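Local coordinates for monovalent Na+/H+ antiporter subunit D (Dietzia sp. DQ12-45-1b, PDB 7D3U), which forms a membrane subunit of the multi-subunit Mrp complex, a bacterial sodium/proton antiporter, and belongs to a family related to the antiporter-like subunits of respiratory complex I, at residues 78-83 against 253-258; 223-228 against 276-281; 233-238 against 296-301. One frame throughout, in Å; residues are numbered along the deposited sequence.

Contact 1 of 3, residues 78-83 against 253-258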
loop_
_atom_site.group_PDB
_atom_site.type_symbol
_atom_site.label_atom_id
_atom_site.label_comp_id
_atom_site.label_asym_id
_atom_site.label_seq_id
_atom_site.Cartn_x
_atom_site.Cartn_y
_atom_site.Cartn_z
ATOM N N MET A 78 11.703 -12.772 -17.137
ATOM C CA MET A 78 11.503 -13.815 -16.130
ATOM C C MET A 78 11.352 -13.218 -14.734
ATOM O O MET A 78 11.020 -13.922 -13.776
ATOM C CB MET A 78 12.651 -14.832 -16.179
ATOM C CG MET A 78 12.518 -16.018 -15.235
ATOM S SD MET A 78 10.834 -16.644 -15.124
ATOM C CE MET A 78 10.886 -17.961 -16.326
ATOM N N PHE A 79 11.555 -11.912 -14.609
ATOM C CA PHE A 79 11.110 -11.171 -13.440
ATOM C C PHE A 79 9.799 -10.462 -13.732
ATOM O O PHE A 79 8.828 -10.592 -12.978
ATOM C CB PHE A 79 12.181 -10.164 -13.007
ATOM C CG PHE A 79 11.973 -9.617 -11.627
ATOM C CD1 PHE A 79 11.154 -10.267 -10.723
ATOM C CD2 PHE A 79 12.598 -8.448 -11.233
ATOM C CE1 PHE A 79 10.962 -9.764 -9.454
ATOM C CE2 PHE A 79 12.411 -7.941 -9.966
ATOM C CZ PHE A 79 11.592 -8.600 -9.076
ATOM N N SER A 80 9.752 -9.733 -14.847
ATOM C CA SER A 80 8.488 -9.198 -15.329
ATOM C C SER A 80 7.491 -10.315 -15.597
ATOM O O SER A 80 6.303 -10.167 -15.313
ATOM C CB SER A 80 8.720 -8.369 -16.591
ATOM O OG SER A 80 9.795 -7.466 -16.412
ATOM N N ALA A 81 7.958 -11.453 -16.111
ATOM C CA ALA A 81 7.042 -12.545 -16.433
ATOM C C ALA A 81 6.465 -13.176 -15.171
ATOM O O ALA A 81 5.258 -13.447 -15.094
ATOM C CB ALA A 81 7.755 -13.595 -17.283
ATOM N N LEU A 82 7.315 -13.428 -14.172
ATOM C CA LEU A 82 6.830 -13.982 -12.913
ATOM C C LEU A 82 5.879 -13.018 -12.222
ATOM O O LEU A 82 4.831 -13.427 -11.705
ATOM C CB LEU A 82 8.005 -14.326 -11.999
ATOM C CG LEU A 82 8.687 -15.664 -12.275
ATOM C CD1 LEU A 82 9.939 -15.811 -11.434
ATOM C CD2 LEU A 82 7.727 -16.807 -12.013
ATOM N N MET A 83 6.222 -11.729 -12.206
ATOM C CA MET A 83 5.314 -10.752 -11.621
ATOM C C MET A 83 3.998 -10.707 -12.382
ATOM O O MET A 83 2.928 -10.626 -11.774
ATOM C CB MET A 83 5.973 -9.378 -11.590
ATOM C CG MET A 83 7.076 -9.256 -10.562
ATOM S SD MET A 83 6.432 -9.293 -8.884
ATOM C CE MET A 83 5.766 -7.638 -8.748
ATOM N N ALA A 253 5.862 -1.424 -6.541
ATOM C CA ALA A 253 6.943 -0.599 -6.010
ATOM C C ALA A 253 8.172 -1.442 -5.679
ATOM O O ALA A 253 9.310 -1.005 -5.892
ATOM C CB ALA A 253 6.465 0.163 -4.777
ATOM N N ILE A 254 7.963 -2.652 -5.156
ATOM C CA ILE A 254 9.084 -3.543 -4.858
ATOM C C ILE A 254 9.817 -3.920 -6.138
ATOM O O ILE A 254 11.052 -3.887 -6.204
ATOM C CB ILE A 254 8.602 -4.799 -4.112
ATOM C CG1 ILE A 254 7.925 -4.434 -2.796
ATOM C CG2 ILE A 254 9.763 -5.736 -3.860
ATOM C CD1 ILE A 254 8.704 -3.479 -1.961
ATOM N N TYR A 255 9.062 -4.325 -7.162
ATOM C CA TYR A 255 9.673 -4.664 -8.443
ATOM C C TYR A 255 10.443 -3.481 -9.008
ATOM O O TYR A 255 11.523 -3.649 -9.585
ATOM C CB TYR A 255 8.605 -5.129 -9.431
ATOM C CG TYR A 255 9.056 -5.113 -10.874
ATOM C CD1 TYR A 255 9.738 -6.190 -11.418
ATOM C CD2 TYR A 255 8.792 -4.027 -11.694
ATOM C CE1 TYR A 255 10.151 -6.183 -12.731
ATOM C CE2 TYR A 255 9.202 -4.010 -13.009
ATOM C CZ TYR A 255 9.881 -5.092 -13.524
ATOM O OH TYR A 255 10.291 -5.082 -14.836
ATOM N N ALA A 256 9.903 -2.272 -8.852
ATOM C CA ALA A 256 10.591 -1.091 -9.353
ATOM C C ALA A 256 11.888 -0.844 -8.602
ATOM O O ALA A 256 12.906 -0.510 -9.213
ATOM C CB ALA A 256 9.682 0.126 -9.250
ATOM N N ILE A 257 11.870 -0.989 -7.276
ATOM C CA ILE A 257 13.097 -0.815 -6.504
ATOM C C ILE A 257 14.137 -1.836 -6.938
ATOM O O ILE A 257 15.315 -1.506 -7.128
ATOM C CB ILE A 257 12.808 -0.915 -4.995
ATOM C CG1 ILE A 257 12.021 0.304 -4.523
ATOM C CG2 ILE A 257 14.103 -1.032 -4.216
ATOM C CD1 ILE A 257 11.885 0.397 -3.024
ATOM N N TYR A 258 13.711 -3.088 -7.122
ATOM C CA TYR A 258 14.627 -4.128 -7.577
ATOM C C TYR A 258 15.248 -3.760 -8.917
ATOM O O TYR A 258 16.475 -3.761 -9.065
ATOM C CB TYR A 258 13.894 -5.462 -7.681
ATOM C CG TYR A 258 13.977 -6.309 -6.437
ATOM C CD1 TYR A 258 13.347 -5.918 -5.268
ATOM C CD2 TYR A 258 14.681 -7.502 -6.434
ATOM C CE1 TYR A 258 13.417 -6.686 -4.133
ATOM C CE2 TYR A 258 14.757 -8.277 -5.302
ATOM C CZ TYR A 258 14.123 -7.864 -4.155
ATOM O OH TYR A 258 14.192 -8.631 -3.020
#
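Residues 78-83 lead into the membrane helix 80-101, and here they meet the middle of helix 249-263. Most of the contact is aromatic. The Phe-79 ring, with CG anti to the backbone N (chi1 -165°), meets two tyrosines of helix 249-263. Tyr-255 comes over one ring face, off-centre toward the rim, with its CD1 3.5 Å from CE2 of Phe-79. The two side chains run antiparallel alongside one another, with ring planes 57° apart. Tyr-258 touches the ring edge instead, in plane, through its CB, 3.7 Å from Phe-79 CE2. Apolar packing adds Met-83, whose chain bends at chi2 and chi3 and brings CE to 3.8 Å from Tyr-255 CB. An alanine at Phe-79 would probably loosen the cluster, since both tyrosines would lose their ring partner.

The polar component is at the tips. Ser-80 OG and Tyr-255 OH lie 2.9 Å apart. Ser-80 OG is hydrogen-bonded to Asp-77 OD1, and Tyr-255 OH to Arg-259 NH2. Tyr-258 OH is hydrogen-bonded to Ile-311 O. The chemistry is thus an aromatic core bordered by a small buried polar network, in which the phenol of Tyr-255 probably feels the charge of Arg-259.

Contact 2 of 3, residues 223-228 against 276-281. With LMT (dodecyl-beta-D-maltoside), chain M; LMT (dodecyl-beta-D-maltoside), chain O.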
loop_
_atom_site.group_PDB
_atom_site.type_symbol
_atom_site.label_atom_id
_atom_site.label_comp_id
_atom_site.label_asym_id
_atom_site.label_seq_id
_atom_site.Cartn_x
_atom_site.Cartn_y
_atom_site.Cartn_z
ATOM N N VAL A 223 7.894 1.479 3.535
ATOM C CA VAL A 223 9.032 1.119 4.375
ATOM C C VAL A 223 8.872 1.826 5.716
ATOM O O VAL A 223 7.959 2.639 5.886
ATOM C CB VAL A 223 10.365 1.473 3.698
ATOM C CG1 VAL A 223 10.485 0.740 2.377
ATOM C CG2 VAL A 223 10.446 2.961 3.472
ATOM N N VAL A 224 9.745 1.513 6.681
ATOM C CA VAL A 224 9.465 1.873 8.076
ATOM C C VAL A 224 9.334 3.360 8.384
ATOM O O VAL A 224 8.577 3.708 9.306
ATOM C CB VAL A 224 10.522 1.246 9.012
ATOM C CG1 VAL A 224 11.932 1.672 8.668
ATOM C CG2 VAL A 224 10.208 1.607 10.447
ATOM N N PRO A 225 10.017 4.286 7.692
ATOM C CA PRO A 225 9.890 5.688 8.115
ATOM C C PRO A 225 8.571 6.231 7.598
ATOM O O PRO A 225 7.978 7.100 8.247
ATOM C CB PRO A 225 11.088 6.402 7.472
ATOM C CG PRO A 225 12.015 5.320 7.046
ATOM C CD PRO A 225 11.129 4.174 6.718
ATOM N N VAL A 226 8.088 5.735 6.466
ATOM C CA VAL A 226 6.798 6.134 5.914
ATOM C C VAL A 226 5.975 4.861 5.746
ATOM O O VAL A 226 5.978 4.215 4.696
ATOM C CB VAL A 226 6.948 6.902 4.600
ATOM C CG1 VAL A 226 7.468 8.283 4.886
ATOM C CG2 VAL A 226 7.935 6.200 3.679
ATOM N N HIS A 227 5.230 4.499 6.787
ATOM C CA HIS A 227 4.422 3.287 6.774
ATOM C C HIS A 227 3.021 3.469 7.326
ATOM O O HIS A 227 2.140 2.673 6.981
ATOM C CB HIS A 227 5.111 2.172 7.571
ATOM C CG HIS A 227 5.323 2.509 9.014
ATOM N ND1 HIS A 227 4.314 2.446 9.950
ATOM C CD2 HIS A 227 6.430 2.911 9.680
ATOM C CE1 HIS A 227 4.790 2.797 11.132
ATOM N NE2 HIS A 227 6.072 3.083 10.996
ATOM N N GLY A 228 2.780 4.475 8.167
ATOM C CA GLY A 228 1.469 4.657 8.760
ATOM C C GLY A 228 0.371 4.912 7.755
ATOM O O GLY A 228 -0.801 4.669 8.055
ATOM N N VAL A 276 19.961 -2.361 4.279
ATOM C CA VAL A 276 19.900 -3.314 5.386
ATOM C C VAL A 276 19.249 -2.672 6.604
ATOM O O VAL A 276 18.321 -3.232 7.201
ATOM C CB VAL A 276 21.305 -3.845 5.717
ATOM C CG1 VAL A 276 21.281 -4.611 7.023
ATOM C CG2 VAL A 276 21.818 -4.724 4.594
ATOM N N VAL A 277 19.711 -1.476 6.975
ATOM C CA VAL A 277 19.201 -0.810 8.172
ATOM C C VAL A 277 17.713 -0.522 8.035
ATOM O O VAL A 277 16.909 -0.888 8.902
ATOM C CB VAL A 277 19.995 0.478 8.449
ATOM C CG1 VAL A 277 19.273 1.326 9.477
ATOM C CG2 VAL A 277 21.394 0.146 8.920
ATOM N N VAL A 278 17.324 0.146 6.945
ATOM C CA VAL A 278 15.938 0.571 6.788
ATOM C C VAL A 278 15.010 -0.631 6.702
ATOM O O VAL A 278 13.932 -0.642 7.307
ATOM C CB VAL A 278 15.801 1.485 5.559
ATOM C CG1 VAL A 278 14.343 1.673 5.193
ATOM C CG2 VAL A 278 16.456 2.824 5.828
ATOM N N PHE A 279 15.415 -1.678 5.986
ATOM C CA PHE A 279 14.517 -2.807 5.798
ATOM C C PHE A 279 14.452 -3.702 7.029
ATOM O O PHE A 279 13.401 -4.294 7.296
ATOM C CB PHE A 279 14.935 -3.597 4.560
ATOM C CG PHE A 279 14.951 -2.773 3.304
ATOM C CD1 PHE A 279 14.099 -1.692 3.161
ATOM C CD2 PHE A 279 15.818 -3.070 2.271
ATOM C CE1 PHE A 279 14.112 -0.928 2.015
ATOM C CE2 PHE A 279 15.835 -2.308 1.120
ATOM C CZ PHE A 279 14.979 -1.238 0.994
ATOM N N SER A 280 15.529 -3.793 7.813
ATOM C CA SER A 280 15.428 -4.495 9.087
ATOM C C SER A 280 14.550 -3.723 10.063
ATOM O O SER A 280 13.730 -4.317 10.778
ATOM C CB SER A 280 16.820 -4.722 9.673
ATOM O OG SER A 280 17.681 -3.639 9.378
ATOM N N ALA A 281 14.697 -2.396 10.099
ATOM C CA ALA A 281 13.791 -1.587 10.902
ATOM C C ALA A 281 12.350 -1.757 10.449
ATOM O O ALA A 281 11.436 -1.736 11.275
ATOM C CB ALA A 281 14.203 -0.118 10.840
HETATM C C1 LMT M . 25.384 10.273 6.984
HETATM C C2 LMT M . 24.308 9.254 6.758
HETATM C C3 LMT M . 22.925 9.779 6.565
HETATM C C4 LMT M . 21.994 8.597 6.576
HETATM C C5 LMT M . 20.618 9.019 6.191
HETATM C C6 LMT M . 19.639 7.900 6.297
HETATM C C7 LMT M . 18.328 8.328 5.711
HETATM C C8 LMT M . 17.433 7.145 5.599
HETATM C C9 LMT M . 16.301 7.349 4.652
HETATM C C10 LMT M . 15.341 6.207 4.820
HETATM C C11 LMT M . 14.507 6.031 3.592
HETATM C C12 LMT M . 13.424 5.028 3.782
HETATM C C1B LMT O . 28.637 4.002 7.702
HETATM C C2B LMT O . 29.959 4.764 7.537
HETATM C C3B LMT O . 30.376 5.366 8.884
HETATM C C4B LMT O . 29.337 6.412 9.351
HETATM C C5B LMT O . 27.913 5.895 9.038
HETATM C C6B LMT O . 27.228 6.770 7.985
HETATM O O1B LMT O . 28.972 2.696 8.022
HETATM O O2B LMT O . 30.889 3.858 7.100
HETATM O O3B LMT O . 31.649 5.874 8.842
HETATM O "O4'" LMT O . 29.448 6.624 10.708
HETATM O O5B LMT O . 27.825 4.509 8.728
HETATM O O6B LMT O . 25.869 6.686 8.122
HETATM C "C1'" LMT O . 27.868 -1.233 7.634
HETATM C "C2'" LMT O . 28.716 -0.698 6.463
HETATM C "C3'" LMT O . 29.305 0.705 6.790
HETATM C "C4'" LMT O . 28.261 1.651 7.410
HETATM C "C5'" LMT O . 27.569 0.839 8.527
HETATM C "C6'" LMT O . 26.607 1.620 9.383
HETATM O "O1'" LMT O . 27.179 -2.346 7.253
HETATM O "O2'" LMT O . 29.756 -1.569 6.261
HETATM O "O3'" LMT O . 29.837 1.276 5.671
HETATM O "O5'" LMT O . 26.907 -0.257 7.977
HETATM O "O6'" LMT O . 25.797 0.693 9.981
HETATM C C1 LMT O . 26.798 -3.190 8.314
HETATM C C2 LMT O . 25.340 -2.911 8.526
HETATM C C3 LMT O . 24.748 -3.390 9.808
HETATM C C4 LMT O . 23.401 -2.737 9.949
HETATM C C5 LMT O . 22.616 -3.398 11.029
HETATM C C6 LMT O . 21.238 -2.837 11.149
HETATM C C7 LMT O . 20.415 -3.718 12.040
HETATM C C8 LMT O . 19.240 -2.952 12.537
HETATM C C9 LMT O . 18.492 -3.643 13.629
HETATM C C10 LMT O . 17.121 -3.034 13.700
HETATM C C11 LMT O . 17.174 -1.594 14.094
HETATM C C12 LMT O . 15.838 -1.095 14.531
#
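Residues 223-228 form the break in a discontinuous transmembrane helix: helix 204-221 stops, the chain runs irregularly, and helix 228-231 follows. Such a broken helix is a known feature of the antiporter-like subunits of Mrp and complex I. The break packs on helix 272-292 mainly through valines.

Val-224 makes the most contacts. Its CG1 sits in the crowded position between the backbone N and the carbonyl carbon (chi1 58°). This turns CG1 onto the helix, where it lies 3.6 Å from Ala-281 CB and also rests on the carbonyl oxygen of Val-278. CG2, anti to the backbone N, reaches the backbone carbonyl group of Ala-281. Val-223 is rotated differently. Its CG1 is anti to the carbonyl carbon (chi1 -59°) and meets the edge of the Phe-279 ring, 4.0 Å from CE1. The CA-CB bond of Phe-279 points away from the break, but its ring swings back and brings that edge close. Val-278 holds CG1 anti to its backbone N (chi1 167°), so this methyl sits among Val-223, Val-224 and Pro-225, with Val-224 CG1 4.2 Å away. Thr-282 secures the backbone: its hydroxyl is hydrogen-bonded to Val-224 N and to Val-278 O.

Dodecyl maltosides border the contact. The tail of one runs along Val-277, Ser-280 and Ala-281. Pro-225 also packs on Val-576 of the neighbouring subunit A. In Ser-280, OG takes the position between backbone N and carbonyl carbon and hydrogen-bonds Val-276 O, which also accepts from Ser-280 N. A second detergent ends its tail against both segments: its C12 lies 3.6 Å from both Val-223 CG2 and Pro-225 CG, and 3.8 Å from Val-278 CG1.

Contact 3 of 3, residues 233-238 against 296-301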
loop_
_atom_site.group_PDB
_atom_site.type_symbol
_atom_site.label_atom_id
_atom_site.label_comp_id
_atom_site.label_asym_id
_atom_site.label_seq_id
_atom_site.Cartn_x
_atom_site.Cartn_y
_atom_site.Cartn_z
ATOM N N ALA A 233 -5.010 2.865 5.794
ATOM C CA ALA A 233 -5.799 3.042 4.582
ATOM C C ALA A 233 -6.336 1.713 4.071
ATOM O O ALA A 233 -7.424 1.662 3.489
ATOM C CB ALA A 233 -4.971 3.727 3.495
ATOM N N TYR A 234 -5.589 0.636 4.282
ATOM C CA TYR A 234 -6.018 -0.682 3.827
ATOM C C TYR A 234 -7.100 -1.281 4.722
ATOM O O TYR A 234 -8.027 -1.914 4.202
ATOM C CB TYR A 234 -4.825 -1.635 3.728
ATOM C CG TYR A 234 -4.089 -1.551 2.412
ATOM C CD1 TYR A 234 -3.656 -0.331 1.916
ATOM C CD2 TYR A 234 -3.839 -2.689 1.662
ATOM C CE1 TYR A 234 -2.986 -0.248 0.714
ATOM C CE2 TYR A 234 -3.168 -2.615 0.458
ATOM C CZ TYR A 234 -2.744 -1.392 -0.011
ATOM O OH TYR A 234 -2.077 -1.310 -1.209
ATOM N N PRO A 235 -7.028 -1.139 6.054
ATOM C CA PRO A 235 -8.150 -1.620 6.878
ATOM C C PRO A 235 -9.489 -1.016 6.500
ATOM O O PRO A 235 -10.506 -1.719 6.511
ATOM C CB PRO A 235 -7.730 -1.215 8.295
ATOM C CG PRO A 235 -6.267 -1.257 8.260
ATOM C CD PRO A 235 -5.867 -0.788 6.894
ATOM N N LYS A 236 -9.522 0.269 6.164
ATOM C CA LYS A 236 -10.775 0.966 5.881
ATOM C C LYS A 236 -11.142 0.897 4.403
ATOM O O LYS A 236 -11.392 1.909 3.753
ATOM C CB LYS A 236 -10.672 2.409 6.356
ATOM C CG LYS A 236 -10.041 2.538 7.725
ATOM C CD LYS A 236 -9.420 3.899 7.930
ATOM C CE LYS A 236 -8.423 3.857 9.067
ATOM N NZ LYS A 236 -8.831 2.877 10.108
ATOM N N MET A 237 -11.176 -0.318 3.863
ATOM C CA MET A 237 -11.585 -0.548 2.487
ATOM C C MET A 237 -12.421 -1.815 2.427
ATOM O O MET A 237 -12.439 -2.616 3.365
ATOM C CB MET A 237 -10.381 -0.658 1.545
ATOM C CG MET A 237 -9.664 0.655 1.305
ATOM S SD MET A 237 -8.013 0.418 0.632
ATOM C CE MET A 237 -8.310 -0.963 -0.461
ATOM N N SER A 238 -13.125 -1.983 1.313
ATOM C CA SER A 238 -13.936 -3.176 1.124
ATOM C C SER A 238 -13.052 -4.419 1.194
ATOM O O SER A 238 -11.888 -4.376 0.782
ATOM C CB SER A 238 -14.666 -3.119 -0.216
ATOM O OG SER A 238 -15.085 -4.409 -0.621
ATOM N N PRO A 296 -8.813 -7.553 13.010
ATOM C CA PRO A 296 -8.253 -8.622 12.163
ATOM C C PRO A 296 -7.630 -8.112 10.878
ATOM O O PRO A 296 -6.508 -8.507 10.540
ATOM C CB PRO A 296 -9.466 -9.524 11.901
ATOM C CG PRO A 296 -10.645 -8.639 12.085
ATOM C CD PRO A 296 -10.269 -7.680 13.169
ATOM N N ARG A 297 -8.323 -7.242 10.146
ATOM C CA ARG A 297 -7.782 -6.741 8.891
ATOM C C ARG A 297 -6.812 -5.586 9.081
ATOM O O ARG A 297 -6.107 -5.232 8.132
ATOM C CB ARG A 297 -8.913 -6.311 7.956
ATOM C CG ARG A 297 -8.617 -6.582 6.492
ATOM C CD ARG A 297 -9.887 -6.784 5.695
ATOM N NE ARG A 297 -10.940 -5.868 6.118
ATOM C CZ ARG A 297 -11.059 -4.619 5.684
ATOM N NH1 ARG A 297 -10.188 -4.132 4.812
ATOM N NH2 ARG A 297 -12.050 -3.856 6.123
ATOM N N SER A 298 -6.755 -4.994 10.271
ATOM C CA SER A 298 -5.746 -3.986 10.560
ATOM C C SER A 298 -4.426 -4.596 10.999
ATOM O O SER A 298 -3.395 -3.918 10.942
ATOM C CB SER A 298 -6.246 -3.028 11.642
ATOM O OG SER A 298 -5.167 -2.532 12.411
ATOM N N ILE A 299 -4.439 -5.853 11.439
ATOM C CA ILE A 299 -3.198 -6.558 11.733
ATOM C C ILE A 299 -2.467 -6.899 10.442
ATOM O O ILE A 299 -1.241 -6.750 10.345
ATOM C CB ILE A 299 -3.498 -7.817 12.565
ATOM C CG1 ILE A 299 -3.664 -7.459 14.040
ATOM C CG2 ILE A 299 -2.414 -8.855 12.376
ATOM C CD1 ILE A 299 -4.086 -8.619 14.903
ATOM N N LEU A 300 -3.209 -7.354 9.432
ATOM C CA LEU A 300 -2.603 -7.765 8.176
ATOM C C LEU A 300 -1.943 -6.609 7.438
ATOM O O LEU A 300 -1.015 -6.844 6.666
ATOM C CB LEU A 300 -3.649 -8.432 7.287
ATOM C CG LEU A 300 -4.377 -9.615 7.922
ATOM C CD1 LEU A 300 -5.452 -10.142 6.995
ATOM C CD2 LEU A 300 -3.392 -10.710 8.273
ATOM N N ALA A 301 -2.370 -5.368 7.675
ATOM C CA ALA A 301 -1.699 -4.232 7.046
ATOM C C ALA A 301 -0.283 -4.064 7.588
ATOM O O ALA A 301 0.683 -3.945 6.821
ATOM C CB ALA A 301 -2.516 -2.960 7.258
#
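Arg-297 reaches from the first turn of helix 296-316 into the curve of loop 233-238. Its guanidinium lies among backbone carbonyl oxygens: NH2 is 2.7 Å from Pro-235 O and 3.0 Å from Met-237 O, and NH1 is 3.2 Å from Tyr-234 O. These oxygens would probably stabilise its positive charge. Beside it, the Pro-235 ring lies against the helix backbone. Its CG is 3.6 Å from Ser-298 CA, and its CD is 4.0 Å from Ala-301 CB. Small residues on this helix face let the proline come close.

In the next shell, Glu-348 forms a salt bridge with Arg-297 NE and fixes the guanidinium from the side of helix 320-350. The Arg-297 chain bends at chi3 (39°) on its way. An inverse gamma turn centred on Lys-236 curves the loop between the carbonyls of Pro-235 and Met-237.

This is structural packing round a buried arginine, holding the loop after the broken transmembrane helix against the start of helix 296-316. The loop joins helix 228-231 to helix 239-245, whose Thr-242 touches Tyr-234, Met-237 and Arg-297. Helix 157-187 packs on Tyr-234 through Tyr-166, and helix 405-430 packs on Ile-299.

The three contacts cross along the chain: their segments alternate. Their second segments fall on three successive helices: 249-263, 272-292 and 296-316. Helix 296-316 borders all three. It carries the Arg-297 side of contact 3, its Ile-311 O is the partner of Tyr-258 OH in contact 1, and its Leu-312 touches both Val-223 and Phe-279 of contact 2. Contacts 1 and 3 lie on opposite sides of the chain's centre, with centres about 25 Å apart. Contact 2 is about 20 Å from contact 1 and about 19 Å from contact 3, centre to centre. Detergent touches contact 2 directly, while at contact 1 the side chain of Tyr-258 is about 8 Å from a bound dodecyl maltoside.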